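PDB 1XI3: thiamine-phosphate synthase from Pyrococcus furiosus, which probably joins thiazole phosphate and hydroxymethylpyrimidine diphosphate into thiamine phosphate, releasing diphosphate, with magnesium as cofactor. Local coordinates for residues D185-I190 / E204-I209; S191-A196 / R200-E205. All coordinates share one frame; numbering follows the deposited sequence. Where two conformers were deposited one is given.

Contact 1 of 2, residues D185-I190 / E204-I209; sequences DGIAVI and EELRKI. With SO4 (sulfate ion), chain C.
Ile187 turns its CG1 between its own backbone N and carbonyl carbon (chi1 57°), and the extended second torsion (168°) carries CD1 outward to Leu206. Leu206 answers from the helix with CG anti to its carbonyl carbon, beside the backbone N (chi1 -75°). Its two methyls then divide the work. CD2 meets Ile187 CD1 at 4.0 Å, where the two side chains pass at a slant. CD1 goes to Val189 instead. These two side chains meet tip to tip, and Leu206 CD1 faces both valine methyls, 4.2 Å from Val189 CG1 and from Val189 CG2. The contact is purely apolar and buried, and no hydrogen bond crosses it. One leucine therefore spans two alternate residues of the strand, both pointing outward to the helix.

At the end of the strand, Ile190 stands at the N-cap position of the next helix. Its backbone N donates to sulfate O3 at 3.1 Å. Ile190 is a predicted binding residue for the thiazole phosphate substrate.

Strand 186-189 closes the eight-stranded parallel barrel between strands 165-168 and 17-20, and helix 199-214 packs on its outer side. Backbone hydrogen bonds join Ile187 to Tyr18 and Ala188 to Ala167. Ile187 also touches Val179 and Leu180 of helix 176-180. Leu206 reaches across to Leu17 of strand 17-20.

Contact 2 of 2, residues S191-A196 / R200-E205; sequences SAVMGA and RKATEE. With SO4 (sulfate ion), chain C.
Ala196 and Ala202 meet methyl to methyl, with Ala196 CB 3.6 Å from Ala202 CB. This is the closer of the two apolar side-chain pairs between the short helix 191-194 with its following turn and helix 199-214. Ala202 is central to both. Its methyl points into the other segment and lies 4.4 Å from Val193 CG2. The backbones come close at this point: the CA atoms of Val193 and Ala202 are 5.4 Å apart, a spacing consistent with the small alanine side chain.

Two contacts pair a carbon with an oxygen. Ala202 CB rests 3.5 Å from Ala192 O. Val193 comes against the hydroxyl of Thr203, with Val193 CG1 at 3.2 Å from Thr203 OG1, so the packing here is tight. With CG1 anti to the backbone N (chi1 166°), Val193 turns that methyl onto the hydroxyl. Thr203 OG1 has its polar partner one turn back in its own helix, where it is hydrogen-bonded to Val199 O.

No hydrogen bond joins the two segments. Within them, the bonds to the bound ion come from the start of helix 191-194. Ser191 N donates to sulfate O2 at 3.0 Å, with an N-H...O angle of 157°. Ser191 OG is also hydrogen-bonded to the ion, lying 3.0 Å from sulfate O1 and 3.1 Å from sulfate O2. Which of the two takes its proton is not settled, and the residue was modelled in two conformers.

A short extra helix after the eighth strand, with its N-terminus facing an anion, is typical of the phosphate-binding site of many TIM barrels. Ser191 is predicted to bind the thiazole phosphate substrate, and the sulfate, probably from the crystallisation liquor, is consistent with that phosphate position.

How the contacts relate
Contact 1 and contact 2 are neighbours on the same side of the barrel, with centres about 9 Å apart. Strand 186-189 runs directly into helix 191-194, and both pack on helix 199-214. Leu206 of contact 1 joins them: its CD1 is 3.7 Å from Val193 CG2 and 4.1 Å from Ala192 CB of contact 2. Both contacts also touch the same sulfate, through the adjacent backbone N atoms of Ile190 and Ser191. Gly170 N, from the loop after strand 165-168, adds a further hydrogen bond. Ile190, Ser191 and Gly170 all belong to the predicted thiazole phosphate site; the packing on helix 199-214 thus adjoins that site.

Contact 1 of 2, residues D185-I190 / E204-I209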
ATOM      1  N   ASP A 185      10.176   1.977 -27.161  1.00 14.54           N
ATOM      2  CA  ASP A 185       9.556   3.292 -27.181  1.00 15.46           C
ATOM      3  C   ASP A 185      10.227   4.292 -26.241  1.00 14.92           C
ATOM      4  O   ASP A 185       9.962   5.474 -26.311  1.00 15.84           O
ATOM      5  CB  ASP A 185       8.094   3.120 -26.874  1.00 17.52           C
ATOM      6  CG  ASP A 185       7.433   2.173 -27.859  1.00 19.68           C
ATOM      7  OD1 ASP A 185       7.236   0.960 -27.551  1.00 16.72           O
ATOM      8  OD2 ASP A 185       7.237   2.626 -29.012  1.00 17.45           O
ATOM      9  N   GLY A 186      11.070   3.799 -25.329  1.00 14.20           N
ATOM     10  CA  GLY A 186      11.690   4.628 -24.352  1.00 12.22           C
ATOM     11  C   GLY A 186      12.696   3.893 -23.519  1.00 13.80           C
ATOM     12  O   GLY A 186      12.811   2.659 -23.584  1.00 14.24           O
ATOM     13  N   ILE A 187      13.427   4.665 -22.727  1.00 11.85           N
ATOM     14  CA  ILE A 187      14.364   4.131 -21.745  1.00 11.77           C
ATOM     15  C   ILE A 187      14.036   4.649 -20.359  1.00 14.09           C
ATOM     16  O   ILE A 187      13.666   5.801 -20.181  1.00 13.48           O
ATOM     17  CB  ILE A 187      15.821   4.421 -22.107  1.00 14.49           C
ATOM     18  CG1 ILE A 187      16.053   5.942 -22.272  1.00 14.18           C
ATOM     19  CG2 ILE A 187      16.166   3.690 -23.380  1.00 14.88           C
ATOM     20  CD1 ILE A 187      17.521   6.355 -22.360  1.00 17.21           C
ATOM     21  N   ALA A 188      14.147   3.741 -19.378  1.00 10.83           N
ATOM     22  CA  ALA A 188      13.973   4.048 -17.992  1.00 12.97           C
ATOM     23  C   ALA A 188      15.331   4.038 -17.312  1.00 14.39           C
ATOM     24  O   ALA A 188      16.106   3.099 -17.483  1.00 15.17           O
ATOM     25  CB  ALA A 188      13.030   3.055 -17.321  1.00 10.21           C
ATOM     26  N   VAL A 189      15.591   5.087 -16.545  1.00 13.31           N
ATOM     27  CA  VAL A 189      16.845   5.250 -15.853  1.00 14.65           C
ATOM     28  C   VAL A 189      16.641   5.584 -14.380  1.00 17.42           C
ATOM     29  O   VAL A 189      15.696   6.295 -14.013  1.00 14.62           O
ATOM     30  CB  VAL A 189      17.730   6.316 -16.532  1.00 17.96           C
ATOM     31  CG1 VAL A 189      18.158   5.837 -17.921  1.00 20.16           C
ATOM     32  CG2 VAL A 189      17.019   7.646 -16.623  1.00 18.69           C
ATOM     33  N   ILE A 190      17.568   5.097 -13.556  1.00 18.76           N
ATOM     34  CA  ILE A 190      17.650   5.479 -12.149  1.00 17.60           C
ATOM     35  C   ILE A 190      19.042   6.078 -11.923  1.00 16.88           C
ATOM     36  O   ILE A 190      19.190   7.296 -11.847  1.00 18.09           O
ATOM     37  CB  ILE A 190      17.375   4.280 -11.199  1.00 21.35           C
ATOM     38  CG1 ILE A 190      16.109   3.530 -11.659  1.00 25.01           C
ATOM     39  CG2 ILE A 190      17.271   4.793  -9.759  1.00 23.77           C
ATOM     40  CD1 ILE A 190      15.558   2.512 -10.635  1.00 26.60           C
ATOM     41  N   GLU A 204      19.116  15.919 -19.571  1.00 22.35           N
ATOM     42  CA  GLU A 204      19.224  16.592 -20.867  1.00 23.93           C
ATOM     43  C   GLU A 204      19.981  15.759 -21.895  1.00 21.68           C
ATOM     44  O   GLU A 204      19.543  15.643 -23.047  1.00 22.55           O
ATOM     45  CB  GLU A 204      19.932  17.937 -20.733  1.00 27.37           C
ATOM     46  CG  GLU A 204      19.045  19.035 -20.209  1.00 30.32           C
ATOM     47  CD  GLU A 204      19.784  20.359 -20.094  1.00 34.97           C
ATOM     48  OE1 GLU A 204      19.546  21.075 -19.082  1.00 36.57           O
ATOM     49  OE2 GLU A 204      20.591  20.675 -21.038  1.00 39.02           O
ATOM     50  N   GLU A 205      21.106  15.194 -21.466  1.00 20.44           N
ATOM     51  CA  GLU A 205      21.936  14.361 -22.346  1.00 26.88           C
ATOM     52  C   GLU A 205      21.178  13.142 -22.849  1.00 24.62           C
ATOM     53  O   GLU A 205      21.208  12.801 -24.017  1.00 22.42           O
ATOM     54  CB  GLU A 205      23.152  13.862 -21.594  1.00 28.49           C
ATOM     55  CG  GLU A 205      24.141  14.940 -21.197  1.00 36.00           C
ATOM     56  CD  GLU A 205      25.275  14.403 -20.321  1.00 37.68           C
ATOM     57  OE1 GLU A 205      25.309  13.177 -20.037  1.00 38.02           O
ATOM     58  OE2 GLU A 205      26.130  15.224 -19.914  1.00 44.00           O
ATOM     59  N   LEU A 206      20.484  12.478 -21.939  1.00 20.37           N
ATOM     60  CA  LEU A 206      19.722  11.317 -22.314  1.00 18.82           C
ATOM     61  C   LEU A 206      18.582  11.689 -23.204  1.00 18.32           C
ATOM     62  O   LEU A 206      18.286  10.980 -24.153  1.00 19.68           O
ATOM     63  CB  LEU A 206      19.239  10.561 -21.050  1.00 19.21           C
ATOM     64  CG  LEU A 206      20.366   9.780 -20.381  1.00 18.79           C
ATOM     65  CD1 LEU A 206      20.038   9.454 -18.882  1.00 20.57           C
ATOM     66  CD2 LEU A 206      20.700   8.513 -21.141  1.00 22.24           C
ATOM     67  N   ARG A 207      17.908  12.799 -22.915  1.00 18.29           N
ATOM     68  CA  ARG A 207      16.767  13.200 -23.698  1.00 19.82           C
ATOM     69  C   ARG A 207      17.170  13.461 -25.150  1.00 20.88           C
ATOM     70  O   ARG A 207      16.436  13.125 -26.085  1.00 19.74           O
ATOM     71  CB  ARG A 207      16.124  14.462 -23.122  1.00 21.77           C
ATOM     72  CG  ARG A 207      14.897  14.984 -23.907  1.00 20.97           C
ATOM     73  CD  ARG A 207      13.771  14.004 -24.001  1.00 20.46           C
ATOM     74  NE  ARG A 207      12.714  14.469 -24.869  1.00 23.09           N
ATOM     75  CZ  ARG A 207      11.766  15.358 -24.546  1.00 24.24           C
ATOM     76  NH1 ARG A 207      11.636  15.869 -23.311  1.00 21.07           N
ATOM     77  NH2 ARG A 207      10.885  15.711 -25.474  1.00 25.08           N
ATOM     78  N   LYS A 208      18.319  14.086 -25.299  1.00 22.67           N
ATOM     79  CA  LYS A 208      18.862  14.380 -26.620  1.00 24.46           C
ATOM     80  C   LYS A 208      19.107  13.089 -27.384  1.00 24.32           C
ATOM     81  O   LYS A 208      18.694  12.963 -28.541  1.00 21.81           O
ATOM     82  CB  LYS A 208      20.161  15.151 -26.481  1.00 25.12           C
ATOM     83  CG  LYS A 208      20.695  15.696 -27.846  1.00 26.86           C
ATOM     84  CD  LYS A 208      21.800  16.694 -27.613  1.00 27.42           C
ATOM     85  N   ILE A 209      19.755  12.131 -26.714  1.00 21.60           N
ATOM     86  CA  ILE A 209      20.023  10.810 -27.303  1.00 24.27           C
ATOM     87  C   ILE A 209      18.726  10.161 -27.744  1.00 22.37           C
ATOM     88  O   ILE A 209      18.598   9.662 -28.849  1.00 20.46           O
ATOM     89  CB  ILE A 209      20.816   9.877 -26.347  1.00 22.03           C
ATOM     90  CG1 ILE A 209      22.229  10.437 -26.072  1.00 23.81           C
ATOM     91  CG2 ILE A 209      20.915   8.468 -26.928  1.00 23.48           C
ATOM     92  CD1 ILE A 209      23.000   9.679 -24.991  1.00 24.14           C
TER
HETATM   93  S   SO4 C 301      19.759   1.562 -13.214  0.80 24.41           S
HETATM   94  O1  SO4 C 301      21.115   1.475 -13.788  0.80 30.73           O
HETATM   95  O2  SO4 C 301      19.998   2.210 -11.930  0.80 22.22           O
HETATM   96  O3  SO4 C 301      18.900   2.394 -14.060  0.80 21.29           O
HETATM   97  O4  SO4 C 301      19.236   0.230 -13.257  0.80 26.53           O

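Contact 2 of 2, residues S191-A196 / R200-E205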
ATOM      1  N   SER A 191      20.052   5.219 -11.877  1.00 15.75           N
ATOM      2  CA  SER A 191      21.404   5.642 -11.478  1.00 19.22           C
ATOM      3  C   SER A 191      22.015   6.686 -12.407  1.00 19.57           C
ATOM      4  O   SER A 191      22.708   7.586 -11.943  1.00 19.64           O
ATOM      5  CB  SER A 191      22.338   4.417 -11.353  0.65 21.23           C
ATOM      6  OG  SER A 191      22.572   3.829 -12.611  0.65 22.35           O
ATOM      7  N   ALA A 192      21.791   6.530 -13.708  1.00 19.12           N
ATOM      8  CA  ALA A 192      22.321   7.481 -14.696  1.00 19.54           C
ATOM      9  C   ALA A 192      21.934   8.936 -14.413  1.00 21.04           C
ATOM     10  O   ALA A 192      22.694   9.879 -14.742  1.00 22.61           O
ATOM     11  CB  ALA A 192      21.890   7.079 -16.077  1.00 20.13           C
ATOM     12  N   VAL A 193      20.762   9.144 -13.805  1.00 19.51           N
ATOM     13  CA  VAL A 193      20.277  10.486 -13.539  1.00 19.04           C
ATOM     14  C   VAL A 193      20.402  10.809 -12.053  1.00 18.53           C
ATOM     15  O   VAL A 193      20.990  11.832 -11.661  1.00 18.97           O
ATOM     16  CB  VAL A 193      18.829  10.615 -14.062  1.00 21.03           C
ATOM     17  CG1 VAL A 193      18.165  11.849 -13.535  1.00 21.40           C
ATOM     18  CG2 VAL A 193      18.874  10.602 -15.572  1.00 18.90           C
ATOM     19  N   MET A 194      19.884   9.919 -11.217  1.00 17.57           N
ATOM     20  CA  MET A 194      19.832  10.165  -9.778  1.00 18.85           C
ATOM     21  C   MET A 194      21.203  10.077  -9.111  1.00 19.24           C
ATOM     22  O   MET A 194      21.409  10.664  -8.052  1.00 21.22           O
ATOM     23  CB  MET A 194      18.854   9.192  -9.110  1.00 19.49           C
ATOM     24  CG  MET A 194      17.427   9.384  -9.565  1.00 21.04           C
ATOM     25  SD  MET A 194      16.720  10.918  -8.910  1.00 19.27           S
ATOM     26  CE  MET A 194      15.317  11.239  -9.998  1.00 15.66           C
ATOM     27  N   GLY A 195      22.110   9.328  -9.738  1.00 19.15           N
ATOM     28  CA  GLY A 195      23.473   9.183  -9.268  1.00 22.73           C
ATOM     29  C   GLY A 195      24.422  10.197  -9.874  1.00 24.66           C
ATOM     30  O   GLY A 195      25.605  10.206  -9.540  1.00 28.50           O
ATOM     31  N   ALA A 196      23.912  11.047 -10.757  1.00 26.11           N
ATOM     32  CA  ALA A 196      24.713  12.074 -11.425  1.00 25.88           C
ATOM     33  C   ALA A 196      24.953  13.236 -10.492  1.00 27.17           C
ATOM     34  O   ALA A 196      24.132  13.532  -9.635  1.00 22.81           O
ATOM     35  CB  ALA A 196      23.999  12.549 -12.653  1.00 26.42           C
ATOM     36  N   ARG A 200      19.913  17.509 -13.779  1.00 18.93           N
ATOM     37  CA  ARG A 200      19.309  18.116 -14.943  1.00 21.41           C
ATOM     38  C   ARG A 200      20.137  17.834 -16.189  1.00 20.76           C
ATOM     39  O   ARG A 200      19.585  17.493 -17.252  1.00 21.41           O
ATOM     40  CB  ARG A 200      19.184  19.624 -14.751  1.00 22.27           C
ATOM     41  CG  ARG A 200      18.527  20.349 -15.877  1.00 24.61           C
ATOM     42  CD  ARG A 200      18.712  21.874 -15.737  0.65 26.87           C
ATOM     43  NE  ARG A 200      18.363  22.350 -14.397  0.65 30.87           N
ATOM     44  N   LYS A 201      21.445  18.028 -16.068  1.00 23.69           N
ATOM     45  CA  LYS A 201      22.338  17.855 -17.203  1.00 25.64           C
ATOM     46  C   LYS A 201      22.349  16.414 -17.691  1.00 24.43           C
ATOM     47  O   LYS A 201      22.377  16.164 -18.881  1.00 23.03           O
ATOM     48  CB  LYS A 201      23.758  18.315 -16.847  1.00 29.50           C
ATOM     49  CG  LYS A 201      24.692  18.339 -18.060  1.00 33.92           C
ATOM     50  N   ALA A 202      22.323  15.472 -16.756  1.00 24.55           N
ATOM     51  CA  ALA A 202      22.322  14.056 -17.096  1.00 23.17           C
ATOM     52  C   ALA A 202      21.070  13.711 -17.856  1.00 19.60           C
ATOM     53  O   ALA A 202      21.107  12.940 -18.803  1.00 22.40           O
ATOM     54  CB  ALA A 202      22.432  13.219 -15.828  1.00 22.62           C
ATOM     55  N   THR A 203      19.940  14.277 -17.422  1.00 18.66           N
ATOM     56  CA  THR A 203      18.652  14.039 -18.064  1.00 19.02           C
ATOM     57  C   THR A 203      18.617  14.683 -19.461  1.00 17.04           C
ATOM     58  O   THR A 203      18.177  14.070 -20.428  1.00 19.72           O
ATOM     59  CB  THR A 203      17.498  14.573 -17.180  1.00 16.34           C
ATOM     60  OG1 THR A 203      17.649  14.066 -15.843  1.00 16.17           O
ATOM     61  CG2 THR A 203      16.169  14.178 -17.757  1.00 17.16           C
ATOM     62  N   GLU A 204      19.116  15.919 -19.571  1.00 22.35           N
ATOM     63  CA  GLU A 204      19.224  16.592 -20.867  1.00 23.93           C
ATOM     64  C   GLU A 204      19.981  15.759 -21.895  1.00 21.68           C
ATOM     65  O   GLU A 204      19.543  15.643 -23.047  1.00 22.55           O
ATOM     66  CB  GLU A 204      19.932  17.937 -20.733  1.00 27.37           C
ATOM     67  CG  GLU A 204      19.045  19.035 -20.209  1.00 30.32           C
ATOM     68  CD  GLU A 204      19.784  20.359 -20.094  1.00 34.97           C
ATOM     69  OE1 GLU A 204      19.546  21.075 -19.082  1.00 36.57           O
ATOM     70  OE2 GLU A 204      20.591  20.675 -21.038  1.00 39.02           O
ATOM     71  N   GLU A 205      21.106  15.194 -21.466  1.00 20.44           N
ATOM     72  CA  GLU A 205      21.936  14.361 -22.346  1.00 26.88           C
ATOM     73  C   GLU A 205      21.178  13.142 -22.849  1.00 24.62           C
ATOM     74  O   GLU A 205      21.208  12.801 -24.017  1.00 22.42           O
ATOM     75  CB  GLU A 205      23.152  13.862 -21.594  1.00 28.49           C
ATOM     76  CG  GLU A 205      24.141  14.940 -21.197  1.00 36.00           C
ATOM     77  CD  GLU A 205      25.275  14.403 -20.321  1.00 37.68           C
ATOM     78  OE1 GLU A 205      25.309  13.177 -20.037  1.00 38.02           O
ATOM     79  OE2 GLU A 205      26.130  15.224 -19.914  1.00 44.00           O
TER
HETATM   80  S   SO4 C 301      19.759   1.562 -13.214  0.80 24.41           S
HETATM   81  O1  SO4 C 301      21.115   1.475 -13.788  0.80 30.73           O
HETATM   82  O2  SO4 C 301      19.998   2.210 -11.930  0.80 22.22           O
HETATM   83  O3  SO4 C 301      18.900   2.394 -14.060  0.80 21.29           O
HETATM   84  O4  SO4 C 301      19.236   0.230 -13.257  0.80 26.53           O